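Local structure of putative esterase (Bacteroides intestinalis DSM 17393, 5VOL) at residues R26-L32 with M82-N88; S35-N39 with K122-V126. The protein is a ferulic acid esterase of carbohydrate esterase family 1, which probably releases feruloyl groups from arabinoxylan. All coordinates share one frame; numbering follows the deposited sequence.

Interaction 1: residues R26-L32 with M82-N88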
loop_
_atom_site.group_PDB
_atom_site.type_symbol
_atom_site.label_atom_id
_atom_site.label_comp_id
_atom_site.label_asym_id
_atom_site.label_seq_id
_atom_site.Cartn_x
_atom_site.Cartn_y
_atom_site.Cartn_z
ATOM N N ARG C 26 -32.800 13.969 -16.546
ATOM C CA ARG C 26 -31.414 13.721 -16.181
ATOM C C ARG C 26 -31.346 12.515 -15.255
ATOM O O ARG C 26 -31.866 12.545 -14.133
ATOM C CB ARG C 26 -30.801 14.956 -15.519
ATOM C CG ARG C 26 -30.440 16.081 -16.491
ATOM C CD ARG C 26 -29.221 15.719 -17.332
ATOM N NE ARG C 26 -29.570 15.173 -18.641
ATOM C CZ ARG C 26 -28.685 14.733 -19.528
ATOM N NH1 ARG C 26 -27.385 14.733 -19.236
ATOM N NH2 ARG C 26 -29.098 14.278 -20.709
ATOM N N ALA C 27 -30.738 11.440 -15.739
ATOM C CA ALA C 27 -30.555 10.260 -14.914
ATOM C C ALA C 27 -29.444 10.506 -13.889
ATOM O O ALA C 27 -28.548 11.326 -14.095
ATOM C CB ALA C 27 -30.229 9.043 -15.770
ATOM N N TYR C 28 -29.513 9.784 -12.786
ATOM C CA TYR C 28 -28.454 9.830 -11.788
ATOM C C TYR C 28 -28.397 8.493 -11.075
ATOM O O TYR C 28 -29.363 7.731 -11.091
ATOM C CB TYR C 28 -28.690 10.966 -10.792
ATOM C CG TYR C 28 -29.922 10.764 -9.931
ATOM C CD1 TYR C 28 -31.156 11.268 -10.320
ATOM C CD2 TYR C 28 -29.847 10.086 -8.717
ATOM C CE1 TYR C 28 -32.285 11.089 -9.543
ATOM C CE2 TYR C 28 -30.967 9.908 -7.933
ATOM C CZ TYR C 28 -32.183 10.412 -8.348
ATOM O OH TYR C 28 -33.299 10.231 -7.563
ATOM N N THR C 29 -27.253 8.211 -10.459
ATOM C CA THR C 29 -27.055 6.971 -9.725
ATOM C C THR C 29 -26.546 7.340 -8.342
ATOM O O THR C 29 -25.601 8.112 -8.209
ATOM C CB THR C 29 -26.047 6.036 -10.439
ATOM O OG1 THR C 29 -26.505 5.761 -11.768
ATOM C CG2 THR C 29 -25.876 4.721 -9.682
ATOM N N VAL C 30 -27.180 6.816 -7.309
ATOM C CA VAL C 30 -26.819 7.228 -5.960
ATOM C C VAL C 30 -26.508 6.003 -5.111
ATOM O O VAL C 30 -27.163 4.964 -5.245
ATOM C CB VAL C 30 -27.955 8.058 -5.306
ATOM C CG1 VAL C 30 -29.265 7.290 -5.329
ATOM C CG2 VAL C 30 -27.593 8.444 -3.879
ATOM N N PHE C 31 -25.478 6.120 -4.275
ATOM C CA PHE C 31 -25.192 5.109 -3.261
ATOM C C PHE C 31 -25.897 5.464 -1.950
ATOM O O PHE C 31 -25.738 6.566 -1.456
ATOM C CB PHE C 31 -23.678 4.993 -3.017
ATOM C CG PHE C 31 -23.317 4.237 -1.759
ATOM C CD1 PHE C 31 -23.145 2.856 -1.785
ATOM C CD2 PHE C 31 -23.161 4.906 -0.550
ATOM C CE1 PHE C 31 -22.814 2.154 -0.621
ATOM C CE2 PHE C 31 -22.829 4.213 0.625
ATOM C CZ PHE C 31 -22.660 2.837 0.586
ATOM N N LEU C 32 -26.651 4.524 -1.390
ATOM C CA LEU C 32 -27.318 4.741 -0.115
ATOM C C LEU C 32 -26.734 3.824 0.969
ATOM O O LEU C 32 -26.718 2.614 0.807
ATOM C CB LEU C 32 -28.819 4.496 -0.246
ATOM C CG LEU C 32 -29.556 5.285 -1.342
ATOM C CD1 LEU C 32 -30.976 4.777 -1.422
ATOM C CD2 LEU C 32 -29.524 6.756 -1.047
ATOM N N MET C 82 -22.000 7.895 3.959
ATOM C CA MET C 82 -22.248 9.126 3.225
ATOM C C MET C 82 -23.082 8.813 1.994
ATOM O O MET C 82 -23.047 7.693 1.481
ATOM C CB MET C 82 -20.932 9.805 2.809
ATOM C CG MET C 82 -20.167 9.093 1.653
ATOM S SD MET C 82 -18.544 9.829 1.305
ATOM C CE MET C 82 -17.498 8.892 2.451
ATOM N N ILE C 83 -23.842 9.802 1.542
ATOM C CA ILE C 83 -24.535 9.722 0.256
ATOM C C ILE C 83 -23.504 9.973 -0.843
ATOM O O ILE C 83 -22.712 10.920 -0.757
ATOM C CB ILE C 83 -25.694 10.764 0.153
ATOM C CG1 ILE C 83 -26.650 10.639 1.348
ATOM C CG2 ILE C 83 -26.436 10.630 -1.171
ATOM C CD1 ILE C 83 -27.355 9.299 1.451
ATOM N N ILE C 84 -23.485 9.116 -1.858
ATOM C CA ILE C 84 -22.614 9.345 -2.996
ATOM C C ILE C 84 -23.487 9.407 -4.257
ATOM O O ILE C 84 -24.333 8.538 -4.480
ATOM C CB ILE C 84 -21.536 8.251 -3.143
ATOM C CG1 ILE C 84 -20.746 8.095 -1.840
ATOM C CG2 ILE C 84 -20.533 8.620 -4.243
ATOM C CD1 ILE C 84 -19.810 6.906 -1.878
ATOM N N VAL C 85 -23.292 10.426 -5.080
ATOM C CA VAL C 85 -24.183 10.564 -6.240
ATOM C C VAL C 85 -23.447 11.007 -7.495
ATOM O O VAL C 85 -22.557 11.862 -7.454
ATOM C CB VAL C 85 -25.326 11.554 -5.935
ATOM C CG1 VAL C 85 -24.755 12.903 -5.649
ATOM C CG2 VAL C 85 -26.335 11.629 -7.104
ATOM N N THR C 86 -23.837 10.397 -8.613
ATOM C CA THR C 86 -23.266 10.684 -9.917
ATOM C C THR C 86 -24.408 11.070 -10.864
ATOM O O THR C 86 -25.257 10.230 -11.168
ATOM C CB THR C 86 -22.517 9.465 -10.483
ATOM O OG1 THR C 86 -21.482 9.057 -9.568
ATOM C CG2 THR C 86 -21.910 9.790 -11.869
ATOM N N PRO C 87 -24.463 12.343 -11.287
ATOM C CA PRO C 87 -25.494 12.738 -12.261
ATOM C C PRO C 87 -25.055 12.400 -13.690
ATOM O O PRO C 87 -23.848 12.308 -13.930
ATOM C CB PRO C 87 -25.602 14.246 -12.060
ATOM C CG PRO C 87 -24.193 14.675 -11.649
ATOM C CD PRO C 87 -23.595 13.471 -10.902
ATOM N N ASN C 88 -25.989 12.230 -14.629
ATOM C CA ASN C 88 -25.571 12.039 -16.017
ATOM C C ASN C 88 -25.153 13.368 -16.615
ATOM O O ASN C 88 -25.950 14.310 -16.674
ATOM C CB ASN C 88 -26.677 11.414 -16.874
ATOM C CG ASN C 88 -26.189 11.048 -18.284
ATOM O OD1 ASN C 88 -25.004 10.798 -18.492
ATOM N ND2 ASN C 88 -27.105 11.020 -19.251
HETATM O O HOH W 1 -30.242 11.248 -18.547
HETATM O O HOH W 2 -22.486 6.964 -8.408
#

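Interaction 2: residues S35-N39 with K122-V126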
loop_
_atom_site.group_PDB
_atom_site.type_symbol
_atom_site.label_atom_id
_atom_site.label_comp_id
_atom_site.label_asym_id
_atom_site.label_seq_id
_atom_site.Cartn_x
_atom_site.Cartn_y
_atom_site.Cartn_z
ATOM N N SER C 35 -27.435 1.919 6.686
ATOM C CA SER C 35 -28.364 2.415 7.703
ATOM C C SER C 35 -29.529 3.242 7.146
ATOM O O SER C 35 -30.380 3.705 7.907
ATOM C CB SER C 35 -27.616 3.267 8.722
ATOM O OG SER C 35 -27.156 4.472 8.131
ATOM N N PHE C 36 -29.569 3.440 5.832
ATOM C CA PHE C 36 -30.520 4.401 5.270
ATOM C C PHE C 36 -31.969 4.004 5.573
ATOM O O PHE C 36 -32.758 4.835 6.003
ATOM C CB PHE C 36 -30.307 4.559 3.761
ATOM C CG PHE C 36 -31.085 5.703 3.150
ATOM C CD1 PHE C 36 -32.304 5.480 2.550
ATOM C CD2 PHE C 36 -30.587 6.992 3.183
ATOM C CE1 PHE C 36 -33.027 6.533 1.979
ATOM C CE2 PHE C 36 -31.292 8.045 2.621
ATOM C CZ PHE C 36 -32.517 7.813 2.018
ATOM N N GLU C 37 -32.298 2.731 5.378
ATOM C CA GLU C 37 -33.644 2.219 5.634
ATOM C C GLU C 37 -33.883 1.906 7.109
ATOM O O GLU C 37 -35.015 1.694 7.534
ATOM C CB GLU C 37 -33.896 0.953 4.816
ATOM C CG GLU C 37 -33.791 1.136 3.314
ATOM C CD GLU C 37 -34.849 2.062 2.771
ATOM O OE1 GLU C 37 -35.678 2.553 3.572
ATOM O OE2 GLU C 37 -34.852 2.298 1.540
ATOM N N GLN C 38 -32.805 1.870 7.879
ATOM C CA GLN C 38 -32.850 1.394 9.252
ATOM C C GLN C 38 -33.032 2.534 10.247
ATOM O O GLN C 38 -33.827 2.436 11.176
ATOM C CB GLN C 38 -31.574 0.614 9.557
ATOM C CG GLN C 38 -31.302 0.398 11.017
ATOM C CD GLN C 38 -29.950 -0.231 11.241
ATOM O OE1 GLN C 38 -28.918 0.437 11.142
ATOM N NE2 GLN C 38 -29.943 -1.529 11.530
ATOM N N ASN C 39 -32.288 3.614 10.049
ATOM C CA ASN C 39 -32.434 4.798 10.876
ATOM C C ASN C 39 -32.967 5.950 10.039
ATOM O O ASN C 39 -32.209 6.816 9.598
ATOM C CB ASN C 39 -31.104 5.174 11.519
ATOM C CG ASN C 39 -31.260 6.214 12.612
ATOM O OD1 ASN C 39 -32.235 6.974 12.634
ATOM N ND2 ASN C 39 -30.301 6.252 13.533
ATOM N N LYS C 122 -32.406 16.895 -0.285
ATOM C CA LYS C 122 -33.666 16.709 0.421
ATOM C C LYS C 122 -34.127 15.252 0.371
ATOM O O LYS C 122 -34.480 14.666 1.386
ATOM C CB LYS C 122 -34.750 17.621 -0.170
ATOM C CG LYS C 122 -36.152 17.336 0.346
ATOM C CD LYS C 122 -37.161 18.342 -0.229
ATOM C CE LYS C 122 -38.590 18.002 0.176
ATOM N NZ LYS C 122 -39.587 18.963 -0.405
ATOM N N LYS C 123 -34.103 14.656 -0.812
ATOM C CA LYS C 123 -34.630 13.309 -0.977
ATOM C C LYS C 123 -33.811 12.266 -0.223
ATOM O O LYS C 123 -34.360 11.303 0.309
ATOM C CB LYS C 123 -34.686 12.941 -2.456
ATOM C CG LYS C 123 -35.163 11.530 -2.722
ATOM C CD LYS C 123 -35.702 11.420 -4.142
ATOM C CE LYS C 123 -36.382 10.081 -4.379
ATOM N NZ LYS C 123 -37.084 10.068 -5.680
ATOM N N TYR C 124 -32.497 12.450 -0.189
ATOM C CA TYR C 124 -31.626 11.421 0.392
ATOM C C TYR C 124 -31.008 11.881 1.708
ATOM O O TYR C 124 -29.963 11.370 2.129
ATOM C CB TYR C 124 -30.554 11.004 -0.634
ATOM C CG TYR C 124 -31.177 10.424 -1.881
ATOM C CD1 TYR C 124 -31.807 9.185 -1.848
ATOM C CD2 TYR C 124 -31.183 11.130 -3.080
ATOM C CE1 TYR C 124 -32.407 8.658 -2.964
ATOM C CE2 TYR C 124 -31.790 10.609 -4.211
ATOM C CZ TYR C 124 -32.396 9.368 -4.149
ATOM O OH TYR C 124 -32.991 8.820 -5.268
ATOM N N ARG C 125 -31.675 12.836 2.357
ATOM C CA ARG C 125 -31.382 13.233 3.740
ATOM C C ARG C 125 -29.926 13.624 3.986
ATOM O O ARG C 125 -29.267 13.098 4.889
ATOM C CB ARG C 125 -31.779 12.109 4.700
ATOM C CG ARG C 125 -33.022 11.353 4.268
ATOM C CD ARG C 125 -33.704 10.679 5.437
ATOM N NE ARG C 125 -32.803 9.811 6.182
ATOM C CZ ARG C 125 -32.801 8.484 6.104
ATOM N NH1 ARG C 125 -33.649 7.856 5.306
ATOM N NH2 ARG C 125 -31.945 7.785 6.838
ATOM N N VAL C 126 -29.437 14.551 3.176
ATOM C CA VAL C 126 -28.090 15.073 3.313
ATOM C C VAL C 126 -28.093 16.203 4.339
ATOM O O VAL C 126 -29.045 16.973 4.399
ATOM C CB VAL C 126 -27.554 15.568 1.955
ATOM C CG1 VAL C 126 -26.357 16.473 2.129
ATOM C CG2 VAL C 126 -27.239 14.370 1.035
#

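Interaction 1: residues R26-L32 with M82-N88
Arg26 reaches Asn88 with its guanidinium: NH1 donates to Asn88 O at 3.0 Å, from above the carbonyl plane and with a bent N-H...O angle of 137°, while Asn88 ND2 lies over one guanidinium face, the two planes nearly parallel. At Ala27 the backbone ladder begins, Ala27 O accepting from Asn88 N, and a water bridges Ala27 N and Asn88 ND2. Tyr28 and Pro87 form a non-hydrogen-bonded pair; CG of Tyr28 sits between backbone N and carbonyl carbon (chi1 66°), which brings CD2 obliquely to Val85 CG2 at 4.2 Å, and its OH is hydrogen-bonded to Tyr119 OH and probably to Tyr124 OH. Thr29 and Thr86 exchange two backbone bonds, Thr29 N to Thr86 O and Thr86 N to Thr29 O, both 2.9 Å. This alternation, with the axes of 26-32 and 83-87 at 170°, marks antiparallel pairing; strands 24-32 and 83-87 are second and third in the mixed sheet of an alpha/beta-hydrolase fold. Val30 presents CG2, anti to its N, to Ile83 CG2 at 3.7 Å. On the opposite face from Tyr28 and Val30, Phe31 packs CB against Ile84 CB (3.9 Å); its backbone N donates to Ile84 O at 2.7 Å, whereas the return bond from Ile84 N is weak. Leu32 ends the row, CD2 alongside Ile83 CD1.

Interaction 2: residues S35-N39 with K122-V126
Phe36 O is gripped end-on by Arg125, whose NH1 and NH2 both donate to it at 3.2 Å. The oxygen lies in the guanidinium plane; NH2 approaches in the carbonyl plane on a lone pair, NH1 tilted from that plane. The same guanidinium lies flat on the Phe36 ring: Arg125 CZ is 4.0 Å from the ring centroid, the planes differ by 18°, and NH1 stands over the ring centre, a cation-pi stack. Phe36 CG lies anti to its backbone N (chi1 -170°), and a bend at chi3 (-55°) in the arginine chain helps turn the guanidinium over the ring. Arg125 NE is hydrogen-bonded to Lys42 O, which further fixes the group's rotation. At the ring edge, near its plane, Phe36 CE2 comes to 3.6 Å from Tyr124 O, and CZ meets the edge of the Tyr124 ring at CD1, 4.2 Å away. With an alanine in place of Arg125, Phe36 O would probably lose both donors and the phenyl ring the guanidinium stacked on it. Tyr124 is the first residue to leave helical geometry after helix 108-123, so this arginine-aromatic cation-pi stack ties the residues just after that helix to the loop between strands 24-32 and 46-50 of the alpha/beta-hydrolase fold.

How the interactions relate
Interaction 1 is a buried strand pairing, its centre about 11 Å from the centre of the chain, whereas interaction 2 is partly buried, its centre about 22 Å from the centre of the chain, on the same side. The buried areas, 575 against 229 Å², follow from a continuous ladder in one case and a contact dominated by Arg125 and Phe36 in the other. Regular backbone bonds and aliphatic packing therefore give way to a side-chain cation. Tyr124 connects them: its OH is 2.7 Å from Tyr28 OH, a probable hydrogen bond, and its CD1 packs on Leu32 CD2. Residues 122-126 thus contact both the strand at 26-32 and the loop at 35-39 that follows it. Both contacts lie away from the calcium sites.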